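Local coordinates for beta-galactosidase (Bacteroides thetaiotaomicron, PDB 5MUJ), which probably hydrolyses arabinofuranoside linkages in chain B of the plant pectin rhamnogalacturonan II, a fragment of which it holds in its glycan pocket, at residues A299-A304 and D319-S324; D328-H333 and V351-Q356; H346-V351 and A360-K365. One frame throughout, in Å; residues are numbered along the deposited sequence.

Contact 1: A299-A304 and D319-S324; sequences AFNTFA and DLIIPS
F300 and D319 meet with D319 OD2 over one face of the phenyl ring, toward its CD2 side, on the side of strand 299-304 that also carries T302. F300 CB sits 3.3 Å from I321 O, and more loosely it touches I322 CG2. The first torsion (chi1 58°) puts F300 CG between the backbone N and the carbonyl carbon, and this turns the ring back toward D319. F300 CG lies near D319 OD2, F300 CD2 comes closer still, 3.4 Å from the same oxygen, and F300 CE2 reaches D319 OD1 at 3.6 Å. The ring and carboxylate planes are 22° apart, the two side chains crossing at a slant. The carboxylate has its polar partners elsewhere: OD2 is hydrogen-bonded to Y297, and OD1 forms a salt bridge with R295, which would probably balance its charge. T302 flanks the same carboxylate, its CB 3.5 Å from D319 OD1, and a water joins T302 OG1 to that oxygen.

The backbones are tied at N301. N301 N donates to I321 O at 3.0 Å, while N301 O receives I321 N at 3.2 Å and, with a poor angle of 129° at the hydrogen, a weak bond from L320 N. L320 and I321 thus both stand opposite N301. The L320 side chain turns in over T302, and its CD1 ends 4.0 Å from F303 CD1, the two side chains crossing at about a right angle. At the other end P323 CD packs on A299 O.

Two residues facing one across an antiparallel pair make a classic beta bulge; here it holds the connection from strand 313-314 to strand 331-340 against the third strand of one blade, in what five successive four-stranded sheets mark as a five-bladed beta-propeller.

Contact 2: D328-H333 and V351-Q356; sequences DELFAH and VNNAEQ. With RAM (alpha-L-rhamnopyranose), chain B.
A classic beta bulge opens the last blade of the propeller, where L330 and F331 both face V351 at the rim of the glycan pocket. V351 O takes two backbone hydrogens at once, from L330 N at 2.9 Å and from F331 N, and F331 O accepts V351 N in return, 3.0 Å away and nearly straight. This gripped carbonyl lets the chain double up at L330 and still enter strand 331-340 in step with its neighbour.

V351 is wedged among three side chains. Its CB rests 3.8 Å from F331 CD2, both side chains pointing the same way, while CG1 touches L330 CD2 and CG2 touches H333 CE1. The F331 ring is held between L330 CG, over the centre of one face, and the methyl carbon C6 of a bound rhamnose, nearer the rim of the opposite face. H333 lies with F331 CB over its ring, and its NE2 meets rhamnose O4 at 2.8 Å; either atom could be the donor. H333 ND1 is tied to C349 O, which fixes the rotation of the imidazole.

Further out, E329 grips the type I turn N352-E355. With chi1 at 72° its CG leans on the N353 backbone, and the extended chain brings OE2 to N353 N at 2.9 Å, met on the anti side and 16° out of the carboxylate plane. The E329 carboxylate and the N353 side-chain amide are stacked, their planes 12° apart. E355 N to N352 O closes the turn, and the N352 side chain pins the next residue, Q356: its OD1 accepts Q356 N and its ND2 gives a straight bond to Q356 OE1 at 2.8 Å.

K334, Y158 and R357 also bind this rhamnose; F331 and H333, carried by the strand that the bulge starts, form part of the wall of a propeller's sugar-binding pocket.

Contact 3: H346-V351 and A360-K365; sequences HFYCAV and AIATSK
H346, F347 and Y348 pair with A362, I361 and A360 as neighbouring strands of a beta hairpin, and the backbone bonds come first. H346 and A362 form one antiparallel hydrogen-bonded pair, with H346 N to A362 O at 2.8 Å and almost perfectly straight. Y348 and A360 form the next, A360 N meeting Y348 O at 2.8 Å. Between them F347 and I361 are a non-hydrogen-bonded pair, where weaker CA-H...O contacts fill in: F347 CA stands 3.3 Å from A360 O, and I361 CA faces H346 O.

Aromatic contacts fall on both faces of the sheet. On the Y348 side, the methyl of A360 makes a CH-pi contact, its CB 4.1 Å from the ring centroid and displaced toward the CZ rim. Having CG between the backbone N and the carbonyl carbon (chi1 69°) swings the tyrosine toward the 360-363 strand. On the other face F347 lies beside I361: I361 CG2 is above the centre of the ring, and I361 CD1 touches F347 CE2 at 3.5 Å.

The polar tips find their partners outside the pair. Y348 OH is hydrogen-bonded to D328 and Y327, and H346 NE2 to S335. An alanine in place of Y348 would probably take the tyrosine ring from over A360 CB, leave a gap there and cost D328 OD2 its hydroxyl partner.

A350, A360 and A362 are all small on the face that carries the Y348 ring; A350 CB also meets A360 CB at 4.2 Å. Buried throughout, the contact thus relies on straight backbone bonds and close carbon packing, with its two polar tips anchored to other parts of the fold.

Contact 3 and the bulk of contact 1 are buried, whereas contact 2 runs from the glycan pocket out to an exposed turn. Contacts 2 and 3 share V351 and lie in the same sheet, where strands 331-340 and 343-351 are neighbours; contact 1 belongs to the preceding blade. Its N301 and I321 nonetheless pack against H346, and A299 CB touches F331 CD1, so the loop and strand of contact 1 pack against the last blade. H333 O and C349 N, 2.8 Å apart in a probable hydrogen bond, tie contact 2 to contact 3. The chemistry follows place: regular pairing and apolar rings in contact 3, a bulge with a carboxylate set against an aromatic ring in contact 1, and a bulge with carboxylate and sugar partners in contact 2.

Contact 1: A299-A304 and D319-S324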
loop_
_atom_site.group_PDB
_atom_site.type_symbol
_atom_site.label_atom_id
_atom_site.label_comp_id
_atom_site.label_asym_id
_atom_site.label_seq_id
_atom_site.Cartn_x
_atom_site.Cartn_y
_atom_site.Cartn_z
ATOM N N ALA A 299 -5.317 11.997 -8.487
ATOM C CA ALA A 299 -5.235 10.935 -7.482
ATOM C C ALA A 299 -5.246 11.464 -6.059
ATOM O O ALA A 299 -4.735 12.550 -5.788
ATOM C CB ALA A 299 -4.017 10.039 -7.709
ATOM N N PHE A 300 -5.826 10.685 -5.161
ATOM C CA PHE A 300 -6.164 11.133 -3.820
ATOM C C PHE A 300 -6.407 9.975 -2.879
ATOM O O PHE A 300 -6.579 8.833 -3.345
ATOM C CB PHE A 300 -7.415 12.011 -3.858
ATOM C CG PHE A 300 -8.636 11.285 -4.475
ATOM C CD1 PHE A 300 -8.853 11.233 -5.878
ATOM C CD2 PHE A 300 -9.537 10.643 -3.654
ATOM C CE1 PHE A 300 -9.957 10.543 -6.434
ATOM C CE2 PHE A 300 -10.637 9.959 -4.210
ATOM C CZ PHE A 300 -10.829 9.917 -5.587
ATOM N N ASN A 301 -6.398 10.255 -1.572
ATOM C CA ASN A 301 -6.760 9.289 -0.541
ATOM C C ASN A 301 -8.073 9.648 0.150
ATOM O O ASN A 301 -8.337 10.813 0.489
ATOM C CB ASN A 301 -5.661 9.208 0.539
ATOM C CG ASN A 301 -4.372 8.629 0.012
ATOM O OD1 ASN A 301 -4.347 7.863 -0.932
ATOM N ND2 ASN A 301 -3.267 8.987 0.649
ATOM N N THR A 302 -8.885 8.619 0.391
ATOM C CA THR A 302 -10.043 8.707 1.260
ATOM C C THR A 302 -10.227 7.390 2.036
ATOM O O THR A 302 -9.267 6.592 2.153
ATOM C CB THR A 302 -11.292 9.235 0.520
ATOM O OG1 THR A 302 -12.365 9.436 1.452
ATOM C CG2 THR A 302 -11.736 8.301 -0.587
ATOM N N PHE A 303 -11.422 7.128 2.563
ATOM C CA PHE A 303 -11.610 5.895 3.292
ATOM C C PHE A 303 -13.011 5.364 3.103
ATOM O O PHE A 303 -13.900 6.093 2.694
ATOM C CB PHE A 303 -11.344 6.086 4.780
ATOM C CG PHE A 303 -12.396 6.898 5.471
ATOM C CD1 PHE A 303 -12.359 8.292 5.426
ATOM C CD2 PHE A 303 -13.449 6.272 6.116
ATOM C CE1 PHE A 303 -13.351 9.058 6.067
ATOM C CE2 PHE A 303 -14.439 7.039 6.753
ATOM C CZ PHE A 303 -14.388 8.430 6.727
ATOM N N ALA A 304 -13.129 4.087 3.450
ATOM C CA ALA A 304 -14.384 3.400 3.589
ATOM C C ALA A 304 -14.451 2.683 4.924
ATOM O O ALA A 304 -13.430 2.526 5.604
ATOM C CB ALA A 304 -14.554 2.409 2.421
ATOM N N ASP A 319 -12.055 14.501 0.658
ATOM C CA ASP A 319 -11.017 13.478 0.611
ATOM C C ASP A 319 -9.965 13.792 1.690
ATOM O O ASP A 319 -9.721 14.948 1.995
ATOM C CB ASP A 319 -10.388 13.507 -0.742
ATOM C CG ASP A 319 -11.324 12.935 -1.809
ATOM O OD1 ASP A 319 -12.023 11.948 -1.500
ATOM O OD2 ASP A 319 -11.339 13.478 -2.916
ATOM N N LEU A 320 -9.309 12.755 2.169
ATOM C CA LEU A 320 -8.335 12.911 3.277
ATOM C C LEU A 320 -7.059 13.588 2.833
ATOM O O LEU A 320 -6.508 14.428 3.583
ATOM C CB LEU A 320 -7.989 11.543 3.830
ATOM C CG LEU A 320 -9.073 10.768 4.564
ATOM C CD1 LEU A 320 -8.541 9.450 5.114
ATOM C CD2 LEU A 320 -9.689 11.602 5.685
ATOM N N ILE A 321 -6.520 13.187 1.696
ATOM C CA ILE A 321 -5.281 13.724 1.140
ATOM C C ILE A 321 -5.510 14.027 -0.316
ATOM O O ILE A 321 -5.955 13.137 -1.063
ATOM C CB ILE A 321 -4.094 12.720 1.217
ATOM C CG1 ILE A 321 -3.889 12.226 2.643
ATOM C CG2 ILE A 321 -2.814 13.329 0.641
ATOM C CD1 ILE A 321 -3.287 13.250 3.629
ATOM N N ILE A 322 -5.243 15.255 -0.729
ATOM C CA ILE A 322 -5.362 15.676 -2.114
ATOM C C ILE A 322 -4.159 16.485 -2.526
ATOM O O ILE A 322 -3.484 17.081 -1.639
ATOM C CB ILE A 322 -6.663 16.501 -2.375
ATOM C CG1 ILE A 322 -6.617 17.925 -1.769
ATOM C CG2 ILE A 322 -7.891 15.737 -1.874
ATOM C CD1 ILE A 322 -7.838 18.763 -2.101
ATOM N N PRO A 323 -3.872 16.609 -3.839
ATOM C CA PRO A 323 -2.825 17.525 -4.324
ATOM C C PRO A 323 -3.096 18.954 -3.886
ATOM O O PRO A 323 -4.207 19.451 -4.069
ATOM C CB PRO A 323 -2.933 17.416 -5.858
ATOM C CG PRO A 323 -3.418 16.024 -6.068
ATOM C CD PRO A 323 -4.375 15.759 -4.932
ATOM N N SER A 324 -2.095 19.598 -3.289
ATOM C CA SER A 324 -2.260 20.965 -2.792
ATOM C C SER A 324 -0.943 21.750 -2.628
ATOM O O SER A 324 -0.980 22.956 -2.494
ATOM C CB SER A 324 -3.056 20.926 -1.493
ATOM O OG SER A 324 -2.161 20.721 -0.383
HETATM O O HOH W 1 -14.277 11.042 0.086
#

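Contact 2: D328-H333 and V351-Q356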
loop_
_atom_site.group_PDB
_atom_site.type_symbol
_atom_site.label_atom_id
_atom_site.label_comp_id
_atom_site.label_asym_id
_atom_site.label_seq_id
_atom_site.Cartn_x
_atom_site.Cartn_y
_atom_site.Cartn_z
ATOM N N ASP A 328 3.383 17.648 -4.151
ATOM C CA ASP A 328 2.317 16.615 -4.475
ATOM C C ASP A 328 1.252 17.060 -5.475
ATOM O O ASP A 328 0.128 16.497 -5.525
ATOM C CB ASP A 328 1.662 16.065 -3.194
ATOM C CG ASP A 328 0.845 17.105 -2.411
ATOM O OD1 ASP A 328 0.498 18.167 -2.961
ATOM O OD2 ASP A 328 0.541 16.856 -1.205
ATOM N N GLU A 329 1.652 17.977 -6.343
ATOM C CA GLU A 329 0.705 18.694 -7.168
ATOM C C GLU A 329 -0.009 17.838 -8.242
ATOM O O GLU A 329 -1.028 18.266 -8.752
ATOM C CB GLU A 329 1.375 19.879 -7.841
ATOM C CG GLU A 329 2.342 19.511 -8.952
ATOM C CD GLU A 329 3.312 20.612 -9.368
ATOM O OE1 GLU A 329 3.041 21.817 -9.141
ATOM O OE2 GLU A 329 4.359 20.257 -9.945
ATOM N N LEU A 330 0.535 16.668 -8.575
ATOM C CA LEU A 330 -0.081 15.770 -9.558
ATOM C C LEU A 330 -0.870 14.659 -8.867
ATOM O O LEU A 330 -2.075 14.523 -9.107
ATOM C CB LEU A 330 0.989 15.203 -10.488
ATOM C CG LEU A 330 0.457 14.264 -11.593
ATOM C CD1 LEU A 330 -0.540 14.974 -12.494
ATOM C CD2 LEU A 330 1.603 13.684 -12.405
ATOM N N PHE A 331 -0.184 13.861 -8.038
ATOM C CA PHE A 331 -0.798 12.789 -7.292
ATOM C C PHE A 331 -0.468 12.954 -5.807
ATOM O O PHE A 331 0.693 13.242 -5.457
ATOM C CB PHE A 331 -0.300 11.384 -7.708
ATOM C CG PHE A 331 -0.413 11.047 -9.181
ATOM C CD1 PHE A 331 -1.547 11.372 -9.898
ATOM C CD2 PHE A 331 0.591 10.308 -9.822
ATOM C CE1 PHE A 331 -1.654 11.014 -11.238
ATOM C CE2 PHE A 331 0.495 9.976 -11.166
ATOM C CZ PHE A 331 -0.636 10.326 -11.857
ATOM N N ALA A 332 -1.452 12.787 -4.925
ATOM C CA ALA A 332 -1.184 12.732 -3.462
ATOM C C ALA A 332 -1.982 11.552 -2.950
ATOM O O ALA A 332 -3.185 11.647 -2.771
ATOM C CB ALA A 332 -1.576 14.024 -2.736
ATOM N N HIS A 333 -1.318 10.415 -2.804
ATOM C CA HIS A 333 -2.015 9.146 -2.886
ATOM C C HIS A 333 -1.226 7.957 -2.340
ATOM O O HIS A 333 0.002 7.915 -2.394
ATOM C CB HIS A 333 -2.458 8.881 -4.352
ATOM C CG HIS A 333 -1.357 8.501 -5.288
ATOM N ND1 HIS A 333 -0.038 8.828 -5.117
ATOM C CD2 HIS A 333 -1.392 7.752 -6.422
ATOM C CE1 HIS A 333 0.687 8.344 -6.109
ATOM N NE2 HIS A 333 -0.117 7.683 -6.919
ATOM N N VAL A 351 3.607 12.873 -5.845
ATOM C CA VAL A 351 4.118 13.037 -7.177
ATOM C C VAL A 351 3.766 14.428 -7.705
ATOM O O VAL A 351 2.631 14.873 -7.570
ATOM C CB VAL A 351 3.516 11.962 -8.112
ATOM C CG1 VAL A 351 4.078 12.060 -9.543
ATOM C CG2 VAL A 351 3.756 10.592 -7.491
ATOM N N ASN A 352 4.735 15.090 -8.343
ATOM C CA ASN A 352 4.534 16.423 -8.897
ATOM C C ASN A 352 4.447 16.368 -10.417
ATOM O O ASN A 352 4.466 15.275 -10.998
ATOM C CB ASN A 352 5.643 17.375 -8.405
ATOM C CG ASN A 352 7.043 16.961 -8.836
ATOM O OD1 ASN A 352 7.256 16.207 -9.799
ATOM N ND2 ASN A 352 8.031 17.494 -8.122
ATOM N N ASN A 353 4.334 17.531 -11.060
ATOM C CA ASN A 353 4.151 17.593 -12.518
ATOM C C ASN A 353 5.402 17.176 -13.271
ATOM O O ASN A 353 5.280 16.720 -14.416
ATOM C CB ASN A 353 3.707 18.982 -13.001
ATOM C CG ASN A 353 2.289 19.333 -12.582
ATOM O OD1 ASN A 353 1.445 18.463 -12.389
ATOM N ND2 ASN A 353 2.026 20.626 -12.433
ATOM N N ALA A 354 6.585 17.320 -12.649
ATOM C CA ALA A 354 7.816 16.702 -13.206
ATOM C C ALA A 354 7.882 15.171 -13.030
ATOM O O ALA A 354 8.821 14.526 -13.511
ATOM C CB ALA A 354 9.046 17.337 -12.601
ATOM N N GLU A 355 6.908 14.616 -12.309
ATOM C CA GLU A 355 6.796 13.196 -12.028
ATOM C C GLU A 355 7.890 12.670 -11.115
ATOM O O GLU A 355 8.157 11.474 -11.084
ATOM C CB GLU A 355 6.650 12.371 -13.307
ATOM C CG GLU A 355 5.356 12.670 -14.051
ATOM C CD GLU A 355 5.312 12.013 -15.411
ATOM O OE1 GLU A 355 4.602 10.994 -15.579
ATOM O OE2 GLU A 355 6.009 12.510 -16.317
ATOM N N GLN A 356 8.453 13.569 -10.310
ATOM C CA GLN A 356 9.283 13.161 -9.199
ATOM C C GLN A 356 8.373 12.495 -8.175
ATOM O O GLN A 356 7.226 12.916 -7.990
ATOM C CB GLN A 356 10.022 14.363 -8.605
ATOM C CG GLN A 356 10.872 15.117 -9.600
ATOM C CD GLN A 356 11.500 16.375 -8.995
ATOM O OE1 GLN A 356 10.839 17.185 -8.365
ATOM N NE2 GLN A 356 12.772 16.536 -9.222
HETATM C C1 RAM B . -0.439 3.585 -11.631
HETATM C C2 RAM B . 0.363 3.136 -10.437
HETATM C C3 RAM B . 1.157 4.333 -9.919
HETATM C C4 RAM B . 0.161 5.443 -9.576
HETATM C C5 RAM B . -0.799 5.849 -10.704
HETATM C C6 RAM B . -1.998 6.624 -10.187
HETATM O O2 RAM B . -0.558 2.626 -9.436
HETATM O O3 RAM B . 1.960 3.995 -8.786
HETATM O O4 RAM B . 0.894 6.615 -9.265
HETATM O O5 RAM B . -1.262 4.765 -11.549
HETATM O O HOH W 2 6.851 19.773 -10.726
HETATM O O HOH W 3 -1.130 18.641 -11.705
#

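Contact 3: H346-V351 and A360-K365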
loop_
_atom_site.group_PDB
_atom_site.type_symbol
_atom_site.label_atom_id
_atom_site.label_comp_id
_atom_site.label_asym_id
_atom_site.label_seq_id
_atom_site.Cartn_x
_atom_site.Cartn_y
_atom_site.Cartn_z
ATOM N N HIS A 346 -0.365 10.469 8.506
ATOM C CA HIS A 346 -0.803 9.849 7.281
ATOM C C HIS A 346 0.358 9.922 6.284
ATOM O O HIS A 346 0.655 10.990 5.760
ATOM C CB HIS A 346 -2.043 10.542 6.752
ATOM C CG HIS A 346 -2.751 9.778 5.660
ATOM N ND1 HIS A 346 -4.126 9.786 5.552
ATOM C CD2 HIS A 346 -2.300 9.065 4.579
ATOM C CE1 HIS A 346 -4.499 9.072 4.492
ATOM N NE2 HIS A 346 -3.422 8.629 3.887
ATOM N N PHE A 347 1.001 8.756 6.044
ATOM C CA PHE A 347 2.071 8.638 5.075
ATOM C C PHE A 347 1.497 8.390 3.687
ATOM O O PHE A 347 0.568 7.568 3.531
ATOM C CB PHE A 347 3.018 7.490 5.453
ATOM C CG PHE A 347 3.716 7.712 6.777
ATOM C CD1 PHE A 347 3.072 7.432 7.975
ATOM C CD2 PHE A 347 5.012 8.225 6.824
ATOM C CE1 PHE A 347 3.709 7.653 9.216
ATOM C CE2 PHE A 347 5.640 8.462 8.057
ATOM C CZ PHE A 347 4.985 8.165 9.235
ATOM N N TYR A 348 2.007 9.077 2.682
ATOM C CA TYR A 348 1.451 8.949 1.322
ATOM C C TYR A 348 2.502 9.190 0.287
ATOM O O TYR A 348 3.595 9.646 0.625
ATOM C CB TYR A 348 0.268 9.897 1.125
ATOM C CG TYR A 348 0.568 11.401 1.089
ATOM C CD1 TYR A 348 0.657 12.167 2.280
ATOM C CD2 TYR A 348 0.843 12.043 -0.088
ATOM C CE1 TYR A 348 0.880 13.524 2.205
ATOM C CE2 TYR A 348 1.096 13.407 -0.163
ATOM C CZ TYR A 348 1.144 14.144 1.021
ATOM O OH TYR A 348 1.381 15.531 0.986
ATOM N N CYS A 349 2.230 8.824 -0.956
ATOM C CA CYS A 349 3.166 9.015 -2.063
ATOM C C CYS A 349 2.827 10.311 -2.777
ATOM O O CYS A 349 1.683 10.513 -3.212
ATOM C CB CYS A 349 3.123 7.835 -3.052
ATOM S SG CYS A 349 4.110 8.085 -4.541
ATOM N N ALA A 350 3.822 11.205 -2.847
ATOM C CA ALA A 350 3.684 12.511 -3.443
ATOM C C ALA A 350 4.357 12.477 -4.795
ATOM O O ALA A 350 5.521 12.055 -4.880
ATOM C CB ALA A 350 4.384 13.533 -2.531
ATOM N N VAL A 351 3.607 12.873 -5.845
ATOM C CA VAL A 351 4.118 13.037 -7.177
ATOM C C VAL A 351 3.766 14.428 -7.705
ATOM O O VAL A 351 2.631 14.873 -7.570
ATOM C CB VAL A 351 3.516 11.962 -8.112
ATOM C CG1 VAL A 351 4.078 12.060 -9.543
ATOM C CG2 VAL A 351 3.756 10.592 -7.491
ATOM N N ALA A 360 5.614 11.313 1.527
ATOM C CA ALA A 360 5.372 12.501 2.402
ATOM C C ALA A 360 4.447 12.159 3.559
ATOM O O ALA A 360 3.891 11.057 3.651
ATOM C CB ALA A 360 4.802 13.621 1.634
ATOM N N ILE A 361 4.321 13.107 4.487
ATOM C CA ILE A 361 3.496 12.926 5.659
ATOM C C ILE A 361 2.540 14.087 5.887
ATOM O O ILE A 361 2.936 15.253 5.763
ATOM C CB ILE A 361 4.361 12.833 6.922
ATOM C CG1 ILE A 361 5.599 12.023 6.621
ATOM C CG2 ILE A 361 3.581 12.186 8.042
ATOM C CD1 ILE A 361 6.491 11.884 7.833
ATOM N N ALA A 362 1.317 13.775 6.302
ATOM C CA ALA A 362 0.383 14.793 6.789
ATOM C C ALA A 362 -0.020 14.414 8.237
ATOM O O ALA A 362 -0.002 13.245 8.605
ATOM C CB ALA A 362 -0.828 14.899 5.860
ATOM N N THR A 363 -0.331 15.415 9.078
ATOM C CA THR A 363 -0.634 15.153 10.486
ATOM C C THR A 363 -1.902 15.858 10.954
ATOM O O THR A 363 -2.351 16.802 10.332
ATOM C CB THR A 363 0.545 15.556 11.393
ATOM O OG1 THR A 363 0.845 16.933 11.186
ATOM C CG2 THR A 363 1.774 14.688 11.086
ATOM N N SER A 364 -2.469 15.364 12.041
ATOM C CA SER A 364 -3.685 15.934 12.623
ATOM C C SER A 364 -3.478 17.305 13.353
ATOM O O SER A 364 -4.439 18.067 13.476
ATOM C CB SER A 364 -4.306 14.968 13.601
ATOM O OG SER A 364 -3.349 14.537 14.541
ATOM N N LYS A 365 -2.272 17.595 13.856
ATOM C CA LYS A 365 -1.933 18.979 14.222
ATOM C C LYS A 365 -0.574 19.325 13.633
ATOM O O LYS A 365 0.185 18.413 13.276
ATOM C CB LYS A 365 -1.927 19.150 15.744
ATOM C CG LYS A 365 -0.809 18.386 16.453
ATOM C CD LYS A 365 -0.923 18.492 17.969
ATOM C CE LYS A 365 0.354 18.061 18.680
ATOM N NZ LYS A 365 0.321 18.484 20.111
#